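Glycosyl hydrolase, BNR repeat (Ralstonia eutropha, PDB 3B7F) folds as a seven-bladed beta-propeller with BNR repeats and is probably a hydrolase acting on glycosidic bonds. Local coordinates at residues 62-67 / 120-125; 83-88 / 146-151; 130-135 / 182-187. All coordinates share one frame; numbering follows the deposited sequence. Where two conformers were deposited one is given.

Contact 1 (62-67 / 120-125)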
ATOM      1  N   GLN A  62      -2.112   9.893  -6.704  1.00 28.93           N
ATOM      2  CA  GLN A  62      -2.371  11.317  -6.878  1.00 26.46           C
ATOM      3  C   GLN A  62      -1.641  12.075  -5.775  1.00 28.65           C
ATOM      4  O   GLN A  62      -1.583  11.592  -4.638  1.00 27.49           O
ATOM      5  CB  GLN A  62      -3.844  11.606  -6.716  1.00 26.95           C
ATOM      6  CG  GLN A  62      -4.222  13.073  -6.842  1.00 25.24           C
ATOM      7  CD  GLN A  62      -5.690  13.259  -6.747  1.00 26.84           C
ATOM      8  OE1 GLN A  62      -6.314  12.876  -5.762  1.00 26.51           O
ATOM      9  NE2 GLN A  62      -6.270  13.831  -7.780  1.00 25.80           N
ATOM     10  N   ASP A  63      -1.113  13.256  -6.109  1.00 27.63           N
ATOM     11  CA  ASP A  63      -0.501  14.137  -5.131  1.00 29.20           C
ATOM     12  C   ASP A  63      -1.676  14.833  -4.415  1.00 28.16           C
ATOM     13  O   ASP A  63      -2.389  15.615  -5.046  1.00 25.57           O
ATOM     14  CB  ASP A  63       0.403  15.166  -5.824  1.00 29.25           C
ATOM     15  CG  ASP A  63       1.312  15.910  -4.869  1.00 31.33           C
ATOM     16  OD1 ASP A  63       1.030  15.944  -3.662  1.00 32.85           O
ATOM     17  OD2 ASP A  63       2.337  16.457  -5.340  1.00 26.70           O
ATOM     18  N   PRO A  64      -1.884  14.558  -3.109  1.00 29.99           N
ATOM     19  CA  PRO A  64      -2.987  15.228  -2.421  1.00 32.53           C
ATOM     20  C   PRO A  64      -2.689  16.715  -2.162  1.00 34.17           C
ATOM     21  O   PRO A  64      -3.612  17.462  -1.880  1.00 34.72           O
ATOM     22  CB  PRO A  64      -3.133  14.442  -1.104  1.00 32.13           C
ATOM     23  CG  PRO A  64      -1.827  13.896  -0.846  1.00 33.06           C
ATOM     24  CD  PRO A  64      -1.134  13.688  -2.182  1.00 32.33           C
ATOM     25  N   ARG A  65      -1.418  17.116  -2.254  1.00 33.54           N
ATOM     26  CA  ARG A  65      -1.034  18.514  -2.143  1.00 33.71           C
ATOM     27  C   ARG A  65      -1.465  19.305  -3.371  1.00 32.64           C
ATOM     28  O   ARG A  65      -1.780  20.468  -3.244  1.00 34.13           O
ATOM     29  CB  ARG A  65       0.480  18.651  -1.963  1.00 33.30           C
ATOM     30  CG  ARG A  65       1.003  18.003  -0.662  1.00 33.05           C
ATOM     31  CD  ARG A  65       2.499  17.856  -0.694  1.00 30.86           C
ATOM     32  NE  ARG A  65       2.896  16.932  -1.740  1.00 31.34           N
ATOM     33  CZ  ARG A  65       4.138  16.546  -2.005  1.00 24.89           C
ATOM     34  NH1 ARG A  65       5.167  16.909  -1.256  1.00 35.70           N
ATOM     35  NH2 ARG A  65       4.331  15.716  -3.012  1.00 31.41           N
ATOM     36  N   GLU A  66      -1.438  18.669  -4.542  1.00 33.31           N
ATOM     37  CA  GLU A  66      -1.770  19.275  -5.840  1.00 34.09           C
ATOM     38  C   GLU A  66      -2.508  18.216  -6.659  1.00 32.78           C
ATOM     39  O   GLU A  66      -1.890  17.495  -7.434  1.00 33.00           O
ATOM     40  CB  GLU A  66      -0.503  19.729  -6.563  1.00 32.86           C
ATOM     41  CG  GLU A  66       0.395  20.639  -5.741  1.00 35.97           C
ATOM     42  CD  GLU A  66       1.614  21.121  -6.490  1.00 36.05           C
ATOM     43  OE1 GLU A  66       1.428  21.560  -7.650  1.00 31.70           O
ATOM     44  OE2 GLU A  66       2.732  21.084  -5.892  1.00 32.91           O
ATOM     45  N   PRO A  67      -3.840  18.106  -6.502  1.00 33.96           N
ATOM     46  CA  PRO A  67      -4.616  17.000  -7.129  1.00 33.42           C
ATOM     47  C   PRO A  67      -4.450  16.792  -8.635  1.00 33.11           C
ATOM     48  O   PRO A  67      -4.709  15.706  -9.117  1.00 32.60           O
ATOM     49  CB  PRO A  67      -6.067  17.382  -6.815  1.00 36.29           C
ATOM     50  CG  PRO A  67      -5.974  18.180  -5.592  1.00 36.05           C
ATOM     51  CD  PRO A  67      -4.729  19.002  -5.752  1.00 33.74           C
ATOM     52  N   LEU A 120       4.972   4.336  -4.398  1.00 28.40           N
ATOM     53  CA  LEU A 120       5.159   5.781  -4.523  1.00 28.56           C
ATOM     54  C   LEU A 120       4.430   6.461  -3.367  1.00 28.61           C
ATOM     55  O   LEU A 120       3.260   6.158  -3.103  1.00 28.63           O
ATOM     56  CB  LEU A 120       4.589   6.284  -5.853  1.00 27.61           C
ATOM     57  CG  LEU A 120       5.278   5.893  -7.169  1.00 31.44           C
ATOM     58  CD1 LEU A 120       4.342   6.205  -8.334  1.00 28.49           C
ATOM     59  CD2 LEU A 120       6.632   6.589  -7.305  1.00 30.36           C
ATOM     60  N   THR A 121       5.113   7.382  -2.694  1.00 30.13           N
ATOM     61  CA  THR A 121       4.553   8.147  -1.561  1.00 30.26           C
ATOM     62  C   THR A 121       4.798   9.632  -1.779  1.00 31.64           C
ATOM     63  O   THR A 121       5.940  10.017  -2.007  1.00 31.45           O
ATOM     64  CB  THR A 121       5.217   7.746  -0.238  1.00 29.77           C
ATOM     65  OG1 THR A 121       4.895   6.392   0.028  1.00 27.32           O
ATOM     66  CG2 THR A 121       4.717   8.562   0.901  1.00 27.40           C
ATOM     67  N   PRO A 122       3.740  10.466  -1.703  1.00 30.89           N
ATOM     68  CA  PRO A 122       3.983  11.873  -1.829  1.00 31.10           C
ATOM     69  C   PRO A 122       4.481  12.405  -0.480  1.00 31.65           C
ATOM     70  O   PRO A 122       4.074  11.931   0.596  1.00 30.80           O
ATOM     71  CB  PRO A 122       2.606  12.444  -2.205  1.00 32.05           C
ATOM     72  CG  PRO A 122       1.627  11.424  -1.839  1.00 30.01           C
ATOM     73  CD  PRO A 122       2.316  10.188  -1.452  1.00 29.59           C
ATOM     74  N   GLY A 123       5.387  13.370  -0.543  1.00 31.71           N
ATOM     75  CA  GLY A 123       5.949  13.963   0.648  1.00 31.12           C
ATOM     76  C   GLY A 123       5.027  14.840   1.460  1.00 30.56           C
ATOM     77  O   GLY A 123       3.829  14.934   1.203  1.00 31.64           O
ATOM     78  N   HIS A 124       5.652  15.496   2.431  1.00 30.31           N
ATOM     79  CA  HIS A 124       5.020  16.385   3.380  1.00 29.96           C
ATOM     80  C   HIS A 124       4.455  17.633   2.691  1.00 30.74           C
ATOM     81  O   HIS A 124       4.954  18.046   1.645  1.00 28.87           O
ATOM     82  CB  HIS A 124       6.072  16.778   4.438  1.00 29.73           C
ATOM     83  CG  HIS A 124       5.497  17.403   5.665  1.00 27.82           C
ATOM     84  ND1 HIS A 124       5.447  18.762   5.852  1.00 25.93           N
ATOM     85  CD2 HIS A 124       4.945  16.850   6.770  1.00 28.81           C
ATOM     86  CE1 HIS A 124       4.865  19.026   7.010  1.00 29.28           C
ATOM     87  NE2 HIS A 124       4.563  17.883   7.595  1.00 27.50           N
ATOM     88  N   ALA A 125       3.404  18.205   3.292  1.00 32.78           N
ATOM     89  CA  ALA A 125       2.683  19.391   2.805  1.00 32.35           C
ATOM     90  C   ALA A 125       3.592  20.596   2.561  1.00 35.04           C
ATOM     91  O   ALA A 125       3.406  21.356   1.599  1.00 36.37           O
ATOM     92  CB  ALA A 125       1.547  19.762   3.816  1.00 30.52           C
TER

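Contact 2 (83-88 / 146-151). With EDO (1,2-ethanediol), chain Q.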
ATOM      1  N   VAL A  83       8.965   5.875 -13.806  1.00 29.74           N
ATOM      2  CA  VAL A  83       7.830   6.571 -13.231  1.00 28.53           C
ATOM      3  C   VAL A  83       7.306   7.553 -14.285  1.00 29.18           C
ATOM      4  O   VAL A  83       8.069   8.366 -14.822  1.00 28.69           O
ATOM      5  CB  VAL A  83       8.186   7.336 -11.930  1.00 27.17           C
ATOM      6  CG1 VAL A  83       6.947   8.005 -11.364  1.00 29.85           C
ATOM      7  CG2 VAL A  83       8.794   6.397 -10.879  1.00 21.52           C
ATOM      8  N   PHE A  84       6.028   7.446 -14.619  1.00 29.08           N
ATOM      9  CA  PHE A  84       5.381   8.424 -15.504  1.00 30.72           C
ATOM     10  C   PHE A  84       4.729   9.487 -14.621  1.00 30.94           C
ATOM     11  O   PHE A  84       4.267   9.171 -13.521  1.00 30.79           O
ATOM     12  CB  PHE A  84       4.324   7.792 -16.403  1.00 31.78           C
ATOM     13  CG  PHE A  84       4.878   6.846 -17.430  1.00 33.39           C
ATOM     14  CD1 PHE A  84       5.392   7.335 -18.626  1.00 27.89           C
ATOM     15  CD2 PHE A  84       4.862   5.460 -17.210  1.00 30.16           C
ATOM     16  CE1 PHE A  84       5.893   6.463 -19.596  1.00 32.33           C
ATOM     17  CE2 PHE A  84       5.358   4.590 -18.162  1.00 33.22           C
ATOM     18  CZ  PHE A  84       5.886   5.090 -19.361  1.00 33.45           C
ATOM     19  N   ARG A  85       4.729  10.736 -15.081  1.00 31.38           N
ATOM     20  CA  ARG A  85       4.130  11.837 -14.336  1.00 34.06           C
ATOM     21  C   ARG A  85       3.079  12.526 -15.194  1.00 31.17           C
ATOM     22  O   ARG A  85       3.208  12.594 -16.414  1.00 30.17           O
ATOM     23  CB  ARG A  85       5.200  12.852 -13.876  1.00 34.76           C
ATOM     24  CG  ARG A  85       5.522  14.010 -14.842  1.00 43.68           C
ATOM     25  CD  ARG A  85       6.813  14.781 -14.471  1.00 39.90           C
ATOM     26  NE  ARG A  85       7.927  14.060 -15.054  1.00 48.86           N
ATOM     27  CZ  ARG A  85       8.618  14.376 -16.153  1.00 49.34           C
ATOM     28  NH1 ARG A  85       8.435  15.507 -16.848  1.00 50.15           N
ATOM     29  NH2 ARG A  85       9.575  13.538 -16.540  1.00 49.80           N
ATOM     30  N   SER A  86       2.057  13.048 -14.536  1.00 30.98           N
ATOM     31  CA  SER A  86       1.013  13.831 -15.177  1.00 30.80           C
ATOM     32  C   SER A  86       0.795  15.074 -14.349  1.00 31.36           C
ATOM     33  O   SER A  86       0.809  14.975 -13.124  1.00 31.04           O
ATOM     34  CB  SER A  86      -0.289  13.069 -15.225  1.00 29.98           C
ATOM     35  OG  SER A  86      -1.269  13.851 -15.854  1.00 32.50           O
ATOM     36  N   ASP A  87       0.629  16.229 -15.000  1.00 32.03           N
ATOM     37  CA  ASP A  87       0.315  17.496 -14.292  1.00 33.99           C
ATOM     38  C   ASP A  87      -1.069  18.054 -14.684  1.00 33.74           C
ATOM     39  O   ASP A  87      -1.379  19.193 -14.380  1.00 33.20           O
ATOM     40  CB  ASP A  87       1.431  18.542 -14.459  1.00 35.49           C
ATOM     41  CG  ASP A  87       1.617  19.016 -15.897  1.00 35.34           C
ATOM     42  OD1 ASP A  87       0.947  18.512 -16.829  1.00 42.06           O
ATOM     43  OD2 ASP A  87       2.464  19.909 -16.091  1.00 41.50           O
ATOM     44  N   ASP A  88      -1.899  17.220 -15.309  1.00 34.11           N
ATOM     45  CA  ASP A  88      -3.236  17.610 -15.752  1.00 35.96           C
ATOM     46  C   ASP A  88      -4.244  16.509 -15.402  1.00 35.56           C
ATOM     47  O   ASP A  88      -5.060  16.148 -16.209  1.00 31.93           O
ATOM     48  CB  ASP A  88      -3.221  17.945 -17.258  1.00 36.76           C
ATOM     49  CG  ASP A  88      -2.749  16.777 -18.133  1.00 40.12           C
ATOM     50  OD1 ASP A  88      -2.366  15.708 -17.597  1.00 45.34           O
ATOM     51  OD2 ASP A  88      -2.748  16.947 -19.362  1.00 45.21           O
ATOM     52  N   HIS A 146       8.698  16.749  -8.602  1.00 34.06           N
ATOM     53  CA  HIS A 146       7.415  16.103  -8.963  1.00 33.51           C
ATOM     54  C   HIS A 146       7.555  14.745  -9.668  1.00 32.66           C
ATOM     55  O   HIS A 146       6.667  14.331 -10.423  1.00 35.75           O
ATOM     56  CB  HIS A 146       6.527  17.053  -9.802  1.00 33.44           C
ATOM     57  CG  HIS A 146       6.253  18.356  -9.130  1.00 30.43           C
ATOM     58  ND1 HIS A 146       5.274  18.502  -8.173  1.00 27.04           N
ATOM     59  CD2 HIS A 146       6.844  19.567  -9.255  1.00 30.69           C
ATOM     60  CE1 HIS A 146       5.264  19.753  -7.746  1.00 33.06           C
ATOM     61  NE2 HIS A 146       6.215  20.416  -8.378  1.00 26.93           N
ATOM     62  N   GLY A 147       8.653  14.051  -9.396  1.00 31.32           N
ATOM     63  CA  GLY A 147       8.903  12.749  -9.972  1.00 31.17           C
ATOM     64  C   GLY A 147       9.562  12.721 -11.321  1.00 28.95           C
ATOM     65  O   GLY A 147       9.561  11.676 -11.944  1.00 29.83           O
ATOM     66  N   ALA A 148      10.117  13.844 -11.788  1.00 30.69           N
ATOM     67  CA  ALA A 148      10.840  13.858 -13.064  1.00 30.05           C
ATOM     68  C   ALA A 148      12.174  13.124 -12.931  1.00 29.83           C
ATOM     69  O   ALA A 148      12.519  12.317 -13.799  1.00 30.62           O
ATOM     70  CB  ALA A 148      11.039  15.300 -13.584  1.00 29.55           C
ATOM     71  N   SER A 149      12.890  13.398 -11.837  1.00 29.77           N
ATOM     72  CA  SER A 149      14.203  12.819 -11.555  1.00 30.92           C
ATOM     73  C   SER A 149      14.221  12.266 -10.142  1.00 31.11           C
ATOM     74  O   SER A 149      13.609  12.832  -9.232  1.00 30.78           O
ATOM     75  CB  SER A 149      15.331  13.849 -11.737  1.00 30.13           C
ATOM     76  OG  SER A 149      15.187  14.931 -10.843  1.00 36.39           O
ATOM     77  N   TRP A 150      14.925  11.153  -9.983  1.00 32.14           N
ATOM     78  CA  TRP A 150      15.019  10.432  -8.736  1.00 33.17           C
ATOM     79  C   TRP A 150      16.468  10.177  -8.386  1.00 35.91           C
ATOM     80  O   TRP A 150      17.266   9.916  -9.286  1.00 37.36           O
ATOM     81  CB  TRP A 150      14.299   9.098  -8.890  1.00 31.85           C
ATOM     82  CG  TRP A 150      12.814   9.265  -9.116  1.00 30.76           C
ATOM     83  CD1 TRP A 150      12.171   9.463 -10.311  1.00 32.17           C
ATOM     84  CD2 TRP A 150      11.803   9.263  -8.114  1.00 25.89           C
ATOM     85  NE1 TRP A 150      10.832   9.587 -10.109  1.00 28.82           N
ATOM     86  CE2 TRP A 150      10.574   9.489  -8.767  1.00 27.28           C
ATOM     87  CE3 TRP A 150      11.818   9.132  -6.715  1.00 27.23           C
ATOM     88  CZ2 TRP A 150       9.371   9.548  -8.084  1.00 22.70           C
ATOM     89  CZ3 TRP A 150      10.638   9.217  -6.031  1.00 25.69           C
ATOM     90  CH2 TRP A 150       9.421   9.414  -6.717  1.00 31.66           C
ATOM     91  N   GLU A 151      16.797  10.264  -7.092  1.00 35.97           N
ATOM     92  CA  GLU A 151      18.128   9.945  -6.591  1.00 39.08           C
ATOM     93  C   GLU A 151      17.958   8.955  -5.419  1.00 38.45           C
ATOM     94  O   GLU A 151      16.912   8.971  -4.743  1.00 38.25           O
ATOM     95  CB  GLU A 151      18.853  11.211  -6.112  1.00 39.53           C
ATOM     96  CG  GLU A 151      18.342  11.735  -4.753  1.00 45.53           C
ATOM     97  CD  GLU A 151      18.791  13.139  -4.386  1.00 45.60           C
ATOM     98  OE1 GLU A 151      19.798  13.644  -4.966  1.00 52.32           O
ATOM     99  OE2 GLU A 151      18.102  13.720  -3.497  1.00 52.84           O
TER
HETATM  100  C1  EDO Q 409      15.898  14.746  -7.874  1.00 59.59           C
HETATM  101  O1  EDO Q 409      14.562  15.275  -7.825  1.00 51.20           O
HETATM  102  C2  EDO Q 409      16.472  14.509  -6.489  1.00 61.32           C
HETATM  103  O2  EDO Q 409      16.222  15.641  -5.646  1.00 65.63           O
HETATM  104  O   HOH W   1       8.296  11.066 -14.238  1.00 31.94           O

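Contact 3 (130-135 / 182-187). With EDO (1,2-ethanediol), chain K.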
ATOM      1  N   THR A 130       8.124  16.988  -3.628  1.00 30.59           N
ATOM      2  CA  THR A 130       8.937  15.913  -3.057  0.50 30.19           C
ATOM      3  C   THR A 130       8.136  14.602  -2.959  1.00 31.15           C
ATOM      4  O   THR A 130       6.986  14.603  -2.515  1.00 30.66           O
ATOM      5  CB  THR A 130       9.531  16.324  -1.679  0.50 30.12           C
ATOM      6  OG1 THR A 130      10.445  17.416  -1.869  0.50 23.07           O
ATOM      7  CG2 THR A 130      10.267  15.155  -0.994  0.50 29.58           C
ATOM      8  N   TRP A 131       8.730  13.496  -3.415  1.00 30.59           N
ATOM      9  CA  TRP A 131       8.138  12.155  -3.351  1.00 30.15           C
ATOM     10  C   TRP A 131       9.197  11.150  -2.946  1.00 30.30           C
ATOM     11  O   TRP A 131      10.397  11.420  -3.078  1.00 29.25           O
ATOM     12  CB  TRP A 131       7.638  11.689  -4.716  1.00 31.16           C
ATOM     13  CG  TRP A 131       6.443  12.395  -5.260  1.00 32.89           C
ATOM     14  CD1 TRP A 131       6.404  13.646  -5.763  1.00 30.09           C
ATOM     15  CD2 TRP A 131       5.123  11.849  -5.416  1.00 34.69           C
ATOM     16  NE1 TRP A 131       5.131  13.945  -6.182  1.00 30.94           N
ATOM     17  CE2 TRP A 131       4.324  12.857  -5.977  1.00 31.12           C
ATOM     18  CE3 TRP A 131       4.534  10.608  -5.111  1.00 34.20           C
ATOM     19  CZ2 TRP A 131       2.964  12.661  -6.268  1.00 29.30           C
ATOM     20  CZ3 TRP A 131       3.185  10.422  -5.387  1.00 28.09           C
ATOM     21  CH2 TRP A 131       2.422  11.438  -5.951  1.00 26.94           C
ATOM     22  N   TYR A 132       8.744   9.996  -2.456  1.00 29.79           N
ATOM     23  CA  TYR A 132       9.605   8.840  -2.210  1.00 29.92           C
ATOM     24  C   TYR A 132       9.127   7.700  -3.090  1.00 27.37           C
ATOM     25  O   TYR A 132       7.962   7.619  -3.408  1.00 27.55           O
ATOM     26  CB  TYR A 132       9.588   8.392  -0.752  1.00 31.77           C
ATOM     27  CG  TYR A 132      10.241   9.380   0.167  1.00 33.17           C
ATOM     28  CD1 TYR A 132      11.610   9.328   0.425  1.00 36.29           C
ATOM     29  CD2 TYR A 132       9.497  10.388   0.754  1.00 34.14           C
ATOM     30  CE1 TYR A 132      12.206  10.243   1.241  1.00 32.75           C
ATOM     31  CE2 TYR A 132      10.077  11.300   1.565  1.00 33.51           C
ATOM     32  CZ  TYR A 132      11.430  11.237   1.816  1.00 36.00           C
ATOM     33  OH  TYR A 132      11.976  12.179   2.660  1.00 28.48           O
ATOM     34  N   ALA A 133      10.063   6.856  -3.501  1.00 27.49           N
ATOM     35  CA  ALA A 133       9.801   5.668  -4.276  1.00 27.33           C
ATOM     36  C   ALA A 133      10.480   4.468  -3.597  1.00 26.34           C
ATOM     37  O   ALA A 133      11.618   4.575  -3.122  1.00 24.05           O
ATOM     38  CB  ALA A 133      10.311   5.816  -5.686  1.00 27.68           C
ATOM     39  N   GLY A 134       9.753   3.348  -3.552  1.00 27.31           N
ATOM     40  CA  GLY A 134      10.250   2.072  -3.050  1.00 28.80           C
ATOM     41  C   GLY A 134      10.351   1.107  -4.225  1.00 27.87           C
ATOM     42  O   GLY A 134       9.416   1.014  -5.014  1.00 26.29           O
ATOM     43  N   THR A 135      11.472   0.388  -4.317  1.00 28.45           N
ATOM     44  CA  THR A 135      11.766  -0.534  -5.414  1.00 28.40           C
ATOM     45  C   THR A 135      11.864  -2.015  -5.030  1.00 27.65           C
ATOM     46  O   THR A 135      11.867  -2.364  -3.856  1.00 27.46           O
ATOM     47  CB  THR A 135      13.149  -0.170  -6.100  1.00 29.47           C
ATOM     48  OG1 THR A 135      14.213  -0.267  -5.137  1.00 30.37           O
ATOM     49  CG2 THR A 135      13.132   1.243  -6.732  1.00 28.39           C
ATOM     50  N   ILE A 182       5.997   3.274   2.517  1.00 27.71           N
ATOM     51  CA  ILE A 182       6.797   4.448   2.787  1.00 27.71           C
ATOM     52  C   ILE A 182       5.810   5.501   3.309  1.00 28.24           C
ATOM     53  O   ILE A 182       4.868   5.930   2.621  1.00 29.33           O
ATOM     54  CB  ILE A 182       7.594   4.936   1.564  1.00 25.48           C
ATOM     55  CG1 ILE A 182       8.554   3.848   1.082  1.00 29.79           C
ATOM     56  CG2 ILE A 182       8.406   6.203   1.914  1.00 25.37           C
ATOM     57  CD1 ILE A 182       9.134   4.116  -0.319  1.00 28.52           C
ATOM     58  N   LEU A 183       6.042   5.899   4.547  1.00 29.14           N
ATOM     59  CA  LEU A 183       5.182   6.790   5.282  1.00 26.50           C
ATOM     60  C   LEU A 183       5.959   8.034   5.710  1.00 28.84           C
ATOM     61  O   LEU A 183       7.004   7.896   6.318  1.00 29.94           O
ATOM     62  CB  LEU A 183       4.704   6.033   6.519  1.00 27.62           C
ATOM     63  CG  LEU A 183       3.595   4.966   6.503  1.00 28.20           C
ATOM     64  CD1 LEU A 183       3.406   4.247   5.193  1.00 28.63           C
ATOM     65  CD2 LEU A 183       3.768   4.016   7.722  1.00 22.28           C
ATOM     66  N   VAL A 184       5.446   9.223   5.382  1.00 30.68           N
ATOM     67  CA  VAL A 184       6.017  10.511   5.791  1.00 27.85           C
ATOM     68  C   VAL A 184       5.084  11.095   6.857  1.00 29.26           C
ATOM     69  O   VAL A 184       3.920  11.351   6.579  1.00 31.26           O
ATOM     70  CB  VAL A 184       6.112  11.482   4.599  1.00 28.32           C
ATOM     71  CG1 VAL A 184       6.687  12.885   5.057  1.00 18.49           C
ATOM     72  CG2 VAL A 184       6.920  10.838   3.459  1.00 19.70           C
ATOM     73  N   ASP A 185       5.588  11.309   8.062  1.00 29.85           N
ATOM     74  CA  ASP A 185       4.771  11.805   9.182  1.00 31.70           C
ATOM     75  C   ASP A 185       4.140  13.179   8.855  1.00 32.92           C
ATOM     76  O   ASP A 185       4.872  14.080   8.454  1.00 33.09           O
ATOM     77  CB  ASP A 185       5.640  11.887  10.450  1.00 30.62           C
ATOM     78  CG  ASP A 185       4.842  11.965  11.737  1.00 31.32           C
ATOM     79  OD1 ASP A 185       3.900  12.756  11.843  1.00 25.53           O
ATOM     80  OD2 ASP A 185       5.207  11.242  12.679  1.00 32.52           O
ATOM     81  N   PRO A 186       2.789  13.328   8.993  1.00 34.23           N
ATOM     82  CA  PRO A 186       2.168  14.634   8.714  1.00 33.75           C
ATOM     83  C   PRO A 186       2.655  15.776   9.609  1.00 34.70           C
ATOM     84  O   PRO A 186       2.564  16.933   9.214  1.00 36.62           O
ATOM     85  CB  PRO A 186       0.669  14.384   8.967  1.00 33.59           C
ATOM     86  CG  PRO A 186       0.606  13.150   9.791  1.00 33.81           C
ATOM     87  CD  PRO A 186       1.766  12.325   9.377  1.00 34.53           C
ATOM     88  N   ARG A 187       3.139  15.444  10.800  1.00 33.98           N
ATOM     89  CA  ARG A 187       3.662  16.410  11.737  1.00 33.65           C
ATOM     90  C   ARG A 187       5.124  16.772  11.515  1.00 35.06           C
ATOM     91  O   ARG A 187       5.557  17.777  12.058  1.00 36.37           O
ATOM     92  CB  ARG A 187       3.570  15.849  13.146  1.00 35.25           C
ATOM     93  CG  ARG A 187       2.178  15.536  13.624  1.00 26.44           C
ATOM     94  CD  ARG A 187       2.249  14.723  14.866  1.00 26.83           C
ATOM     95  NE  ARG A 187       2.819  13.399  14.628  1.00 28.28           N
ATOM     96  CZ  ARG A 187       2.936  12.448  15.547  1.00 25.14           C
ATOM     97  NH1 ARG A 187       2.482  12.626  16.786  1.00 25.09           N
ATOM     98  NH2 ARG A 187       3.482  11.294  15.211  1.00 23.18           N
TER
HETATM   99  C1  EDO K 403       0.748   8.338   4.208  1.00 41.12           C
HETATM  100  O1  EDO K 403       1.003   7.659   5.465  1.00 40.33           O
HETATM  101  C2  EDO K 403       2.045   8.582   3.418  1.00 36.77           C
HETATM  102  O2  EDO K 403       2.974   9.422   4.138  1.00 33.66           O

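Contact 1 (62-67 / 120-125)
Arg65 reaches across to the chain from Pro122 to Ala125, and a proline pair closes the contact beside it. The polar part centres on the guanidinium. Arg65 NH1 donates to the carbonyl His124 O at 3.1 Å, with an N-H...O angle of 157°. The donor stands above the plane of that carbonyl, while the oxygen is tilted somewhat from the guanidinium plane. NH2 turns to Thr130 O, so a second backbone oxygen is held.

Asp63 pairs with the arginine in a salt bridge. Arg65 NE donates to Asp63 OD1 at 2.9 Å, nearly straight and in the guanidinium plane, on the syn lone pair. The bond from NH2 to OD2 is weak. Asp63 OD1 also accepts from Arg65 N at 3.1 Å, from above the carboxylate plane, which makes an Asx turn. The side chain bends at chi3 (-65°), which swings NE out of an extended path.

Van der Waals contacts fill the rest. Gly123 passes over one guanidinium face, its C 3.4 Å from Arg65 NH1. The methylene CD of Arg65 lies 3.8 Å from Ala125 CA. Pro64 and Pro122 cross at about a right angle, with CD of Pro64 3.6 Å from CG of Pro122. Trp131 adds a cation-pi contact to Arg65.

The Asp-Pro-Arg turn follows the innermost strand of one blade, 56-62, and rests on the end of the innermost strand of the next, 116-122. Such contacts between adjacent blades belong to the seven-bladed beta-propeller.

Contact 2 (83-88 / 146-151)
Arg85 lays its side chain against the loop 146-149, and Val83, two residues earlier on the same strand, meets Trp150. CB of Arg85 starts toward the loop and comes 4.0 Å from the carbonyl His146 O. CG then sits between the backbone N and the carbonyl carbon (chi1 90°). CD stays near the same His146 oxygen. The chain bends at chi3, and Arg85 NE comes to lie beside the backbone of Ala148, 3.5 Å from Ala148 CA.

NE is also the polar link. Arg85 NE donates to a water at 3.1 Å, and this water donates to Val83 O at 2.8 Å and to Gly147 O at 2.7 Å. The water thus joins strand and loop where no direct hydrogen bond crosses. At the tip, the methyl CB of Ala148 lies over one face of the guanidinium, offset toward its rim and 3.6 Å from Arg85 CZ. NH2 runs close to Ala148 CA as well.

Gly147 has a positive phi (86°), a conformation that suits glycine. Its oxygen takes a weak bond from Trp150 NE1. Val83 and the indole cross at about a right angle, Val83 CG2 lying 3.9 Å from Trp150 NE1.

Strand 81-86 lies third in its blade, between strands 70-75 and 94-95, and both touch Arg85. The loop comes from the next blade, in the connection from strand 139-143 to strand 151-152. From there Trp150 reaches Leu71 of strand 70-75 on one blade and Trp131 and Ala133 of strand 131-136 on the other.

Contact 3 (130-135 / 182-187)
Tyr132 crosses both Ile182 and Val184 at about a right angle, and these three side chains make most of the contact. The tyrosine leaves its strand toward the opposite segment, with CG anti to the carbonyl carbon (chi1 -69°). Its base meets the isoleucine: Tyr132 CB is 3.6 Å from Ile182 CG2. Farther out on the ring, Tyr132 CE2 is 3.7 Å from Val184 CG2. The hydroxyl lies beyond and forms a weak hydrogen bond with Arg142.

Ile182 uses its two branches differently. CG2 takes the tyrosine, while Ile182 CD1, carried anti at chi2 (166°), lies close against the backbone of Gly134, 3.4 Å from Gly134 N. Ile182 CD1 also lies 3.6 Å from Ala133 C.

No hydrogen bond crosses between the two segments, which lie in different sheets. Strands 131-135 and 182-184 run nearly antiparallel, with axes 8.3 Å apart. Val184 N donates to O2 of an ethanediol, probably from the crystallisation liquor, at 2.8 Å. Leu192 packs on both Tyr132 and Val184, and Ile194 on Ile182.

This is apolar packing between two blades of the seven-bladed beta-propeller: the second strand of one blade faces the innermost strand of the next.

The three contacts join three successive blades on one side of the chain's centre. Contacts 1 and 2 both link the blade that begins with strand 56-62 to the one that begins with strand 116-122, and contact 3 links the latter to the blade that begins with strand 178-184. Contacts 1 and 3 have centres about 9 Å apart and meet through two probable hydrogen bonds: Thr121 OG1 to Ile182 O at 2.6 Å and His124 NE2 to Pro186 O at 2.7 Å. Contact 2 lies about 12 Å from contact 1 and about 15 Å from contact 3, centre to centre. Trp150 bridges to contact 3, Trp150 CZ3 lying 3.4 Å from Ala133 CB.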